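Local coordinates for EDD domain protein, DegV family (Ruminococcus gnavus, PDB 3JR7) that is of unknown function but probably binds a lipid such as a fatty acid, at residues Asp19-Ile25 and Ala96-Val102; Val45-Ile51 and Ala78-Pro83; Leu104-Leu108 and Gln214-Cys218; Ala260-Gln264 and Ser275-Val279. One frame throughout, in Å; residues are numbered along the deposited sequence.

Contact 1: residues Asp19-Ile25 and Ala96-Val102; sequences DMSYKVI and AERIYVV
With CG anti to the carbonyl carbon (chi1 -54°) and a bend at chi3 (-68°), the chain of R98 curls its guanidinium back to D19, whose own CG stands anti to the backbone N. Two nitrogens grip a single oxygen: D19 OD1 lies 3.0 Å from R98 NH1 and 3.3 Å from R98 NH2, near the guanidinium plane, while both nitrogens approach it from above the carboxylate plane. An Asx turn brings a third donor, S21 N, to D19 OD1 at 2.7 Å. E97 OE1 makes a salt bridge to R98 NH1 as well, its hydrogen bond weak, and the shared cation probably offsets the closeness of the two acids. A serine suits S21 because its OG takes E97 N (2.7 Å); its backbone O lies over one guanidinium face. A leucine in place of R98 would probably leave D19 and E97 as neighbouring negative charges without their common mate. Beyond this charged end runs a regular parallel ladder, with I25 CD1 against I99 CG2 (3.5 Å) and Y22 CB at the edge of the Y100 ring. Strands 42-51 and 130-135 flank the pair. Helix 141-155 packs on Y22, V24 and Y100, its E154 binding R98 NE and Y100 OH, while helix 85-92 covers I25 and V101.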
loop_
_atom_site.group_PDB
_atom_site.type_symbol
_atom_site.label_atom_id
_atom_site.label_comp_id
_atom_site.label_asym_id
_atom_site.label_seq_id
_atom_site.Cartn_x
_atom_site.Cartn_y
_atom_site.Cartn_z
ATOM N N ASP A 19 -11.432 -3.961 26.498
ATOM C CA ASP A 19 -11.839 -3.164 25.338
ATOM C C ASP A 19 -10.845 -3.219 24.199
ATOM O O ASP A 19 -9.955 -2.381 24.082
ATOM C CB ASP A 19 -12.053 -1.704 25.753
ATOM C CG ASP A 19 -12.826 -0.883 24.697
ATOM O OD1 ASP A 19 -12.835 -1.274 23.496
ATOM O OD2 ASP A 19 -13.420 0.170 25.071
HETATM N N MSE A 20 -11.013 -4.192 23.331
HETATM C CA MSE A 20 -10.504 -4.050 21.992
HETATM C C MSE A 20 -11.722 -3.951 21.093
HETATM O O MSE A 20 -11.885 -4.714 20.125
HETATM C CB MSE A 20 -9.694 -5.253 21.599
HETATM C CG MSE A 20 -8.567 -5.538 22.528
HETATM SE SE MSE A 20 -7.837 -7.282 22.001
HETATM C CE MSE A 20 -8.005 -7.144 20.008
ATOM N N SER A 21 -12.573 -2.990 21.374
ATOM C CA SER A 21 -13.720 -2.768 20.488
ATOM C C SER A 21 -13.288 -1.874 19.331
ATOM O O SER A 21 -13.625 -0.719 19.293
ATOM C CB SER A 21 -14.869 -2.156 21.272
ATOM O OG SER A 21 -16.056 -2.130 20.495
ATOM N N TYR A 22 -12.498 -2.418 18.415
ATOM C CA TYR A 22 -12.082 -1.672 17.221
ATOM C C TYR A 22 -11.981 -2.569 16.001
ATOM O O TYR A 22 -11.799 -3.754 16.133
ATOM C CB TYR A 22 -10.747 -0.972 17.474
ATOM C CG TYR A 22 -9.506 -1.843 17.464
ATOM C CD1 TYR A 22 -8.748 -1.978 16.328
ATOM C CD2 TYR A 22 -9.064 -2.461 18.601
ATOM C CE1 TYR A 22 -7.596 -2.727 16.319
ATOM C CE2 TYR A 22 -7.911 -3.247 18.606
ATOM C CZ TYR A 22 -7.176 -3.361 17.461
ATOM O OH TYR A 22 -6.008 -4.150 17.412
ATOM N N LYS A 23 -12.086 -1.987 14.813
ATOM C CA LYS A 23 -11.796 -2.710 13.588
ATOM C C LYS A 23 -10.912 -1.822 12.690
ATOM O O LYS A 23 -11.103 -0.602 12.661
ATOM C CB LYS A 23 -13.092 -3.117 12.901
ATOM C CG LYS A 23 -12.908 -4.074 11.768
ATOM C CD LYS A 23 -14.244 -4.705 11.300
ATOM C CE LYS A 23 -15.180 -3.722 10.551
ATOM N NZ LYS A 23 -16.485 -4.368 9.906
ATOM N N VAL A 24 -9.977 -2.441 11.979
ATOM C CA VAL A 24 -9.129 -1.774 10.970
ATOM C C VAL A 24 -9.490 -2.250 9.587
ATOM O O VAL A 24 -9.263 -3.432 9.234
ATOM C CB VAL A 24 -7.621 -2.013 11.173
ATOM C CG1 VAL A 24 -6.803 -1.098 10.207
ATOM C CG2 VAL A 24 -7.211 -1.765 12.656
ATOM N N ILE A 25 -10.093 -1.353 8.822
ATOM C CA ILE A 25 -10.500 -1.619 7.459
ATOM C C ILE A 25 -9.404 -1.068 6.529
ATOM O O ILE A 25 -8.997 0.066 6.661
ATOM C CB ILE A 25 -11.808 -0.891 7.130
ATOM C CG1 ILE A 25 -12.937 -1.346 8.103
ATOM C CG2 ILE A 25 -12.194 -1.103 5.657
ATOM C CD1 ILE A 25 -14.106 -0.437 8.091
ATOM N N ALA A 96 -17.956 -3.096 16.563
ATOM C CA ALA A 96 -16.733 -2.426 17.025
ATOM C C ALA A 96 -17.043 -0.970 17.286
ATOM O O ALA A 96 -17.647 -0.281 16.450
ATOM C CB ALA A 96 -15.551 -2.546 16.002
ATOM N N GLU A 97 -16.590 -0.479 18.418
ATOM C CA GLU A 97 -16.818 0.922 18.760
ATOM C C GLU A 97 -15.986 1.860 17.884
ATOM O O GLU A 97 -16.464 2.916 17.467
ATOM C CB GLU A 97 -16.424 1.150 20.230
ATOM C CG GLU A 97 -16.521 2.578 20.712
ATOM C CD GLU A 97 -16.094 2.723 22.140
ATOM O OE1 GLU A 97 -15.137 2.028 22.574
ATOM O OE2 GLU A 97 -16.707 3.542 22.835
ATOM N N ARG A 98 -14.745 1.483 17.623
ATOM C CA ARG A 98 -13.818 2.372 16.933
ATOM C C ARG A 98 -13.465 1.795 15.572
ATOM O O ARG A 98 -13.019 0.658 15.467
ATOM C CB ARG A 98 -12.561 2.562 17.784
ATOM C CG ARG A 98 -12.874 3.036 19.204
ATOM C CD ARG A 98 -11.656 3.273 20.066
ATOM N NE ARG A 98 -10.965 2.050 20.384
ATOM C CZ ARG A 98 -11.368 1.116 21.275
ATOM N NH1 ARG A 98 -12.543 1.252 21.930
ATOM N NH2 ARG A 98 -10.598 0.035 21.510
ATOM N N ILE A 99 -13.663 2.589 14.526
ATOM C CA ILE A 99 -13.368 2.187 13.162
ATOM C C ILE A 99 -12.228 3.023 12.574
ATOM O O ILE A 99 -12.296 4.256 12.535
ATOM C CB ILE A 99 -14.579 2.335 12.259
ATOM C CG1 ILE A 99 -15.780 1.584 12.877
ATOM C CG2 ILE A 99 -14.231 1.821 10.816
ATOM C CD1 ILE A 99 -15.623 0.032 12.936
ATOM N N TYR A 100 -11.186 2.339 12.111
ATOM C CA TYR A 100 -10.015 2.991 11.504
ATOM C C TYR A 100 -9.956 2.506 10.080
ATOM O O TYR A 100 -10.005 1.319 9.850
ATOM C CB TYR A 100 -8.732 2.575 12.237
ATOM C CG TYR A 100 -8.716 2.887 13.703
ATOM C CD1 TYR A 100 -8.473 4.185 14.152
ATOM C CD2 TYR A 100 -8.907 1.885 14.649
ATOM C CE1 TYR A 100 -8.479 4.486 15.496
ATOM C CE2 TYR A 100 -8.875 2.172 16.029
ATOM C CZ TYR A 100 -8.666 3.485 16.434
ATOM O OH TYR A 100 -8.626 3.798 17.754
ATOM N N VAL A 101 -9.862 3.401 9.118
ATOM C CA VAL A 101 -9.853 3.025 7.702
ATOM C C VAL A 101 -8.515 3.462 7.102
ATOM O O VAL A 101 -8.066 4.607 7.333
ATOM C CB VAL A 101 -11.038 3.673 6.952
ATOM C CG1 VAL A 101 -11.231 3.046 5.531
ATOM C CG2 VAL A 101 -12.332 3.563 7.768
ATOM N N VAL A 102 -7.863 2.580 6.362
ATOM C CA VAL A 102 -6.569 2.895 5.743
ATOM C C VAL A 102 -6.681 2.709 4.253
ATOM O O VAL A 102 -7.100 1.643 3.813
ATOM C CB VAL A 102 -5.471 1.976 6.256
ATOM C CG1 VAL A 102 -4.088 2.377 5.570
ATOM C CG2 VAL A 102 -5.389 2.064 7.790
#

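Contact 2: residues Val45-Ile51 and Ala78-Pro83; sequences VALGIQI and AKTSCP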
loop_
_atom_site.group_PDB
_atom_site.type_symbol
_atom_site.label_atom_id
_atom_site.label_comp_id
_atom_site.label_asym_id
_atom_site.label_seq_id
_atom_site.Cartn_x
_atom_site.Cartn_y
_atom_site.Cartn_z
ATOM N N VAL A 45 -11.593 -4.072 2.168
ATOM C CA VAL A 45 -12.619 -3.616 1.244
ATOM C C VAL A 45 -12.005 -3.650 -0.138
ATOM O O VAL A 45 -10.968 -2.993 -0.396
ATOM C CB VAL A 45 -13.152 -2.208 1.629
ATOM C CG1 VAL A 45 -14.062 -1.641 0.574
ATOM C CG2 VAL A 45 -13.911 -2.319 2.947
ATOM N N ALA A 46 -12.610 -4.440 -1.025
ATOM C CA ALA A 46 -12.002 -4.791 -2.311
ATOM C C ALA A 46 -12.173 -3.727 -3.358
ATOM O O ALA A 46 -13.259 -3.112 -3.484
ATOM C CB ALA A 46 -12.589 -6.135 -2.824
ATOM N N LEU A 47 -11.092 -3.482 -4.095
ATOM C CA LEU A 47 -11.169 -2.731 -5.332
ATOM C C LEU A 47 -11.537 -3.647 -6.489
ATOM O O LEU A 47 -11.526 -4.871 -6.347
ATOM C CB LEU A 47 -9.822 -2.054 -5.641
ATOM C CG LEU A 47 -9.544 -0.757 -4.905
ATOM C CD1 LEU A 47 -8.940 -1.002 -3.497
ATOM C CD2 LEU A 47 -8.673 0.165 -5.769
ATOM N N GLY A 48 -11.860 -3.047 -7.628
ATOM C CA GLY A 48 -12.125 -3.800 -8.880
ATOM C C GLY A 48 -10.953 -3.773 -9.836
ATOM O O GLY A 48 -10.196 -2.815 -9.856
ATOM N N ILE A 49 -10.801 -4.832 -10.644
ATOM C CA ILE A 49 -9.779 -4.864 -11.693
ATOM C C ILE A 49 -10.487 -5.251 -12.971
ATOM O O ILE A 49 -11.280 -6.159 -12.961
ATOM C CB ILE A 49 -8.662 -5.882 -11.406
ATOM C CG1 ILE A 49 -7.840 -5.474 -10.189
ATOM C CG2 ILE A 49 -7.714 -6.080 -12.655
ATOM C CD1 ILE A 49 -7.229 -6.684 -9.474
ATOM N N GLN A 50 -10.186 -4.530 -14.033
ATOM C CA GLN A 50 -10.785 -4.739 -15.353
ATOM C C GLN A 50 -9.701 -4.893 -16.432
ATOM O O GLN A 50 -8.899 -3.988 -16.654
ATOM C CB GLN A 50 -11.704 -3.555 -15.670
ATOM C CG GLN A 50 -12.769 -3.350 -14.547
ATOM C CD GLN A 50 -12.363 -2.333 -13.446
ATOM O OE1 GLN A 50 -11.684 -1.337 -13.722
ATOM N NE2 GLN A 50 -12.842 -2.556 -12.224
ATOM N N ILE A 51 -9.675 -6.058 -17.075
ATOM C CA ILE A 51 -8.716 -6.362 -18.147
ATOM C C ILE A 51 -9.515 -6.998 -19.298
ATOM O O ILE A 51 -10.100 -8.059 -19.134
ATOM C CB ILE A 51 -7.627 -7.347 -17.718
ATOM C CG1 ILE A 51 -6.829 -6.784 -16.548
ATOM C CG2 ILE A 51 -6.653 -7.611 -18.911
ATOM C CD1 ILE A 51 -6.133 -7.826 -15.735
ATOM N N ALA A 78 -4.449 -2.867 -18.118
ATOM C CA ALA A 78 -5.474 -3.100 -17.091
ATOM C C ALA A 78 -6.042 -1.764 -16.555
ATOM O O ALA A 78 -5.374 -0.748 -16.597
ATOM C CB ALA A 78 -4.924 -3.938 -15.947
ATOM N N LYS A 79 -7.287 -1.788 -16.100
ATOM C CA LYS A 79 -7.946 -0.611 -15.479
ATOM C C LYS A 79 -8.402 -1.080 -14.122
ATOM O O LYS A 79 -8.576 -2.277 -13.914
ATOM C CB LYS A 79 -9.170 -0.132 -16.267
ATOM C CG LYS A 79 -8.890 0.422 -17.668
ATOM C CD LYS A 79 -7.806 1.529 -17.696
ATOM C CE LYS A 79 -6.916 1.380 -18.942
ATOM N NZ LYS A 79 -5.928 2.511 -19.166
ATOM N N THR A 80 -8.574 -0.144 -13.195
ATOM C CA THR A 80 -8.959 -0.501 -11.828
ATOM C C THR A 80 -10.053 0.454 -11.333
ATOM O O THR A 80 -10.271 1.528 -11.924
ATOM C CB THR A 80 -7.728 -0.521 -10.895
ATOM O OG1 THR A 80 -7.035 0.736 -10.918
ATOM C CG2 THR A 80 -6.748 -1.661 -11.316
ATOM N N SER A 81 -10.756 0.072 -10.273
ATOM C CA SER A 81 -11.758 0.979 -9.705
ATOM C C SER A 81 -11.699 0.929 -8.194
ATOM O O SER A 81 -11.524 -0.136 -7.627
ATOM C CB SER A 81 -13.193 0.620 -10.178
ATOM O OG SER A 81 -13.459 -0.758 -10.018
ATOM N N CYS A 82 -11.904 2.072 -7.548
ATOM C CA CYS A 82 -11.877 2.115 -6.080
ATOM C C CYS A 82 -13.179 1.505 -5.510
ATOM O O CYS A 82 -14.140 1.294 -6.235
ATOM C CB CYS A 82 -11.664 3.555 -5.623
ATOM S SG CYS A 82 -13.086 4.647 -6.037
ATOM N N PRO A 83 -13.214 1.171 -4.217
ATOM C CA PRO A 83 -14.474 0.663 -3.661
ATOM C C PRO A 83 -15.495 1.773 -3.609
ATOM O O PRO A 83 -15.099 2.940 -3.617
ATOM C CB PRO A 83 -14.090 0.288 -2.225
ATOM C CG PRO A 83 -12.614 0.212 -2.228
ATOM C CD PRO A 83 -12.171 1.251 -3.186
#
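Q50 and K79 bond to each other twice through their backbones, Q50 N to K79 O and K79 N to Q50 O, both at 2.8 Å and nearly straight. G48 and S81 form the next hydrogen-bonded pair, G48 N reaching S81 O at 2.9 Å. Glycine fits here because a beta carbon would collide with S81 OG. The non-hydrogen-bonded pair between them sets I49 and T80 side by side, I49 CG1 4.1 Å from T80 CG2. With OG1 between the backbone N and the carbonyl carbon (chi1 56°), T80 keeps its methyl for I49 and sends the hydroxyl to Y288. Apolar contacts close both ends. I51 CG1 presses on A78 CB at a tight 3.5 Å. At the other end P83 wedges its rigid ring between V45 and L47, P83 CB 3.4 Å from V45 CG1 and P83 CD 3.7 Å from L47 CG. L47, T80, S81 and C82 also belong to the pocket that holds a polyether molecule. Strand 54-57 also pairs with strand 42-51, antiparallel to it; helix 283-289 lies against L47, I49 and T80, and helix 85-92 against V45 and P83.

Contact 3: residues Leu104-Leu108 and Gln214-Cys218; sequences LSAEL and QGTIC
Hydrogen bonding centres on S105 and G215. S105 OG donates to G215 O over a short 2.6 Å, approaching with a 21° tilt from the carbonyl plane. With OG opposite the backbone N (chi1 174°), S105 points its hydroxyl at G215 O. S105 OG in turn accepts E107 N at 3.0 Å, closing an ST turn, which is why a small hydroxyl residue suits the position: it both shapes its own loop and ties it to the other. A water adds a second link, donating to Q214 O at 2.9 Å and, weakly, to S105 OG. Van der Waals contacts lie beside these bonds. The E107 side chain runs alongside T216, with E107 CB 3.8 Å from T216 CG2, and L108 crosses I217 at about a right angle, L108 CD2 lying 3.9 Å from I217 CD1. Glycine suits G215 on two counts, since at its positive phi (90°) a beta carbon would jam against the preceding carbonyl and would also strike S105 OG. L108, G215 and T216 contribute to the polyether-holding pocket. The chemistry implies a slender polar join: one hydroxyl, donating and accepting at once, fixes the carbonyl of G215, while L108 adds an apolar surface that would be compatible with a lipid.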
loop_
_atom_site.group_PDB
_atom_site.type_symbol
_atom_site.label_atom_id
_atom_site.label_comp_id
_atom_site.label_asym_id
_atom_site.label_seq_id
_atom_site.Cartn_x
_atom_site.Cartn_y
_atom_site.Cartn_z
ATOM N N LEU A 104 -5.285 3.713 0.052
ATOM C CA LEU A 104 -4.391 4.274 -0.955
ATOM C C LEU A 104 -4.306 5.798 -0.864
ATOM O O LEU A 104 -5.284 6.463 -0.534
ATOM C CB LEU A 104 -4.931 3.918 -2.352
ATOM C CG LEU A 104 -4.611 2.552 -2.944
ATOM C CD1 LEU A 104 -5.728 2.165 -3.947
ATOM C CD2 LEU A 104 -3.234 2.557 -3.572
ATOM N N SER A 105 -3.153 6.337 -1.227
ATOM C CA SER A 105 -2.989 7.759 -1.436
ATOM C C SER A 105 -4.145 8.393 -2.173
ATOM O O SER A 105 -4.567 7.949 -3.294
ATOM C CB SER A 105 -1.722 8.050 -2.244
ATOM O OG SER A 105 -1.661 9.452 -2.542
ATOM N N ALA A 106 -4.637 9.486 -1.589
ATOM C CA ALA A 106 -5.724 10.246 -2.218
ATOM C C ALA A 106 -5.281 10.800 -3.555
ATOM O O ALA A 106 -6.108 11.106 -4.395
ATOM C CB ALA A 106 -6.229 11.369 -1.300
ATOM N N GLU A 107 -3.995 10.936 -3.796
ATOM C CA GLU A 107 -3.559 11.450 -5.093
ATOM C C GLU A 107 -3.438 10.385 -6.169
ATOM O O GLU A 107 -3.148 10.720 -7.334
ATOM C CB GLU A 107 -2.201 12.088 -4.961
ATOM C CG GLU A 107 -2.147 13.166 -3.996
ATOM C CD GLU A 107 -2.799 14.387 -4.526
ATOM O OE1 GLU A 107 -2.539 14.762 -5.700
ATOM O OE2 GLU A 107 -3.591 14.938 -3.763
ATOM N N LEU A 108 -3.596 9.113 -5.799
ATOM C CA LEU A 108 -3.491 8.021 -6.776
ATOM C C LEU A 108 -4.809 7.292 -7.041
ATOM O O LEU A 108 -4.893 6.484 -7.948
ATOM C CB LEU A 108 -2.436 7.026 -6.295
ATOM C CG LEU A 108 -1.023 7.582 -6.046
ATOM C CD1 LEU A 108 -0.123 6.532 -5.365
ATOM C CD2 LEU A 108 -0.406 8.102 -7.356
ATOM N N GLN A 214 3.181 14.577 -0.246
ATOM C CA GLN A 214 1.761 14.716 -0.579
ATOM C C GLN A 214 1.110 13.407 -1.061
ATOM O O GLN A 214 -0.082 13.374 -1.225
ATOM C CB GLN A 214 1.517 15.746 -1.671
ATOM C CG GLN A 214 2.440 16.928 -1.630
ATOM C CD GLN A 214 3.731 16.663 -2.365
ATOM O OE1 GLN A 214 3.765 16.564 -3.612
ATOM N NE2 GLN A 214 4.796 16.555 -1.615
ATOM N N GLY A 215 1.870 12.342 -1.279
ATOM C CA GLY A 215 1.299 11.061 -1.792
ATOM C C GLY A 215 1.280 10.934 -3.308
ATOM O O GLY A 215 0.495 10.147 -3.845
ATOM N N THR A 216 2.087 11.735 -4.009
ATOM C CA THR A 216 2.269 11.555 -5.434
ATOM C C THR A 216 3.557 10.719 -5.643
ATOM O O THR A 216 4.309 10.458 -4.698
ATOM C CB THR A 216 2.361 12.895 -6.234
ATOM O OG1 THR A 216 3.447 13.665 -5.734
ATOM C CG2 THR A 216 1.031 13.719 -6.171
ATOM N N ILE A 217 3.811 10.323 -6.891
ATOM C CA ILE A 217 4.999 9.571 -7.230
ATOM C C ILE A 217 6.040 10.495 -7.850
ATOM O O ILE A 217 5.706 11.342 -8.676
ATOM C CB ILE A 217 4.648 8.430 -8.214
ATOM C CG1 ILE A 217 3.636 7.474 -7.535
ATOM C CG2 ILE A 217 5.943 7.677 -8.672
ATOM C CD1 ILE A 217 3.000 6.431 -8.430
ATOM N N CYS A 218 7.291 10.329 -7.471
ATOM C CA CYS A 218 8.397 11.049 -8.141
ATOM C C CYS A 218 9.545 10.062 -8.460
ATOM O O CYS A 218 9.584 8.934 -7.974
ATOM C CB CYS A 218 8.929 12.186 -7.273
ATOM S SG CYS A 218 9.702 11.643 -5.662
HETATM O O HOH W 1 -2.707 12.208 -0.869
#

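Contact 4: residues Ala260-Gln264 and Ser275-Val279; sequences AKEVQ and SSFIV
I278 meets three residues on one side of the helix, and here the contact is closest packed. Its CG2 rests on A260, with I278 CG2 3.7 Å from A260 CB; the small alanine lets the helix backbone come near the strand. The other branch reaches further, placing I278 CD1 3.9 Å from A260 C, 4.0 Å from K261 CG and 3.7 Å from Q264 OE1. A branched aliphatic side chain suits this place because one branch, CG2, rests on A260 while CD1 reaches on to K261 and Q264. Q264 forms the border between apolar and polar parts. Its CG is anti to the backbone N (chi1 -175°) and the chain stays extended beyond it, which carries the amide across to the strand. Q264 NE2 donates to S276 OG at 2.9 Å, in a bond bent to 143° and tilted from the amide plane, and the stem of the glutamine lies obliquely against I278. An alanine at Q264 would probably leave S276 OG without this donor and strip I278 CD1 of part of its cover. The loose side is at K261, where the backbone N and the CG of the stem touch I278 CD1; its amine runs on into exposed surroundings, with a long, weak ion pair to E257. F277 turns away from the helix and packs on helix 141-155 instead, while A260 also meets I294 of strand 294-297. Helix and strand run antiparallel, at 163°, their axes 9.5 Å apart, as in the second half of a beta-alpha-beta crossover: strand 248-253, helix 257-270, and then strand 275-280, parallel to the first.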
loop_
_atom_site.group_PDB
_atom_site.type_symbol
_atom_site.label_atom_id
_atom_site.label_comp_id
_atom_site.label_asym_id
_atom_site.label_seq_id
_atom_site.Cartn_x
_atom_site.Cartn_y
_atom_site.Cartn_z
ATOM N N ALA A 260 13.333 -9.709 -3.448
ATOM C CA ALA A 260 12.924 -9.161 -2.164
ATOM C C ALA A 260 13.962 -9.444 -1.063
ATOM O O ALA A 260 14.333 -8.557 -0.268
ATOM C CB ALA A 260 11.538 -9.694 -1.752
ATOM N N LYS A 261 14.432 -10.671 -1.006
ATOM C CA LYS A 261 15.428 -11.035 0.001
ATOM C C LYS A 261 16.741 -10.263 -0.143
ATOM O O LYS A 261 17.362 -9.908 0.850
ATOM C CB LYS A 261 15.688 -12.551 -0.032
ATOM C CG LYS A 261 14.549 -13.315 0.645
ATOM C CD LYS A 261 14.786 -14.787 0.689
ATOM C CE LYS A 261 13.535 -15.585 1.090
ATOM N NZ LYS A 261 12.846 -15.034 2.311
ATOM N N GLU A 262 17.146 -10.014 -1.376
ATOM C CA GLU A 262 18.371 -9.259 -1.644
ATOM C C GLU A 262 18.213 -7.798 -1.202
ATOM O O GLU A 262 19.103 -7.220 -0.592
ATOM C CB GLU A 262 18.739 -9.344 -3.129
ATOM C CG GLU A 262 19.922 -8.493 -3.559
ATOM C CD GLU A 262 21.238 -8.891 -2.837
ATOM O OE1 GLU A 262 21.271 -9.918 -2.106
ATOM O OE2 GLU A 262 22.236 -8.153 -2.992
ATOM N N VAL A 263 17.046 -7.211 -1.466
ATOM C CA VAL A 263 16.763 -5.859 -0.988
ATOM C C VAL A 263 16.815 -5.809 0.518
ATOM O O VAL A 263 17.408 -4.900 1.076
ATOM C CB VAL A 263 15.406 -5.338 -1.547
ATOM C CG1 VAL A 263 14.974 -4.046 -0.867
ATOM C CG2 VAL A 263 15.549 -5.187 -3.046
ATOM N N GLN A 264 16.248 -6.821 1.174
ATOM C CA GLN A 264 16.227 -6.852 2.605
ATOM C C GLN A 264 17.684 -6.855 3.129
ATOM O O GLN A 264 18.037 -6.120 4.097
ATOM C CB GLN A 264 15.409 -8.056 3.069
ATOM C CG GLN A 264 15.166 -8.188 4.567
ATOM C CD GLN A 264 14.403 -9.424 4.887
ATOM O OE1 GLN A 264 14.760 -10.510 4.410
ATOM N NE2 GLN A 264 13.284 -9.280 5.632
ATOM N N SER A 275 12.234 -4.599 13.049
ATOM C CA SER A 275 11.997 -5.848 12.374
ATOM C C SER A 275 11.609 -5.533 10.938
ATOM O O SER A 275 11.364 -4.366 10.574
ATOM C CB SER A 275 10.857 -6.646 13.050
ATOM O OG SER A 275 9.622 -5.942 12.996
ATOM N N SER A 276 11.558 -6.577 10.121
ATOM C CA SER A 276 11.079 -6.419 8.759
ATOM C C SER A 276 10.316 -7.647 8.284
ATOM O O SER A 276 10.440 -8.747 8.840
ATOM C CB SER A 276 12.245 -6.112 7.806
ATOM O OG SER A 276 13.090 -7.255 7.663
ATOM N N PHE A 277 9.538 -7.454 7.234
ATOM C CA PHE A 277 8.899 -8.545 6.634
ATOM C C PHE A 277 8.710 -8.329 5.165
ATOM O O PHE A 277 8.756 -7.189 4.679
ATOM C CB PHE A 277 7.560 -8.791 7.325
ATOM C CG PHE A 277 6.574 -7.684 7.157
ATOM C CD1 PHE A 277 5.738 -7.644 6.045
ATOM C CD2 PHE A 277 6.459 -6.697 8.120
ATOM C CE1 PHE A 277 4.815 -6.622 5.885
ATOM C CE2 PHE A 277 5.481 -5.662 7.974
ATOM C CZ PHE A 277 4.693 -5.635 6.854
ATOM N N ILE A 278 8.469 -9.450 4.468
ATOM C CA ILE A 278 8.266 -9.497 3.030
ATOM C C ILE A 278 6.910 -10.099 2.723
ATOM O O ILE A 278 6.517 -11.098 3.358
ATOM C CB ILE A 278 9.370 -10.376 2.354
ATOM C CG1 ILE A 278 10.769 -9.752 2.536
ATOM C CG2 ILE A 278 9.080 -10.571 0.909
ATOM C CD1 ILE A 278 11.932 -10.654 2.027
ATOM N N VAL A 279 6.193 -9.526 1.773
ATOM C CA VAL A 279 4.889 -10.047 1.331
ATOM C C VAL A 279 4.765 -10.047 -0.164
ATOM O O VAL A 279 5.423 -9.252 -0.855
ATOM C CB VAL A 279 3.684 -9.228 1.840
ATOM C CG1 VAL A 279 3.512 -9.459 3.244
ATOM C CG2 VAL A 279 3.835 -7.696 1.484
#

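Overall arrangement
Contacts 1 and 2 share one sheet, in which strands 22-27 and 42-51 are neighbours; contact 2 is nested within the loop that contact 1 closes, and they touch where I25 CG2 lies 3.4 Å from V45 CG2. Contact 3 begins where strand 98-103 of contact 1 ends and ties its loop to the turn that leads into strand 217-224 of the second sheet, whose opposite outer strand within this chain, 275-280, carries contact 4. Contacts 2 and 3, about 17 Å apart between centres, meet at L47 CD2 and L104 CD1 (4.0 Å) and both contribute to the polyether pocket, a plausible lipid site. Contact 4 touches none of the others; its nearest atoms are about 12 Å from contact 1 and about 13 Å from contact 3.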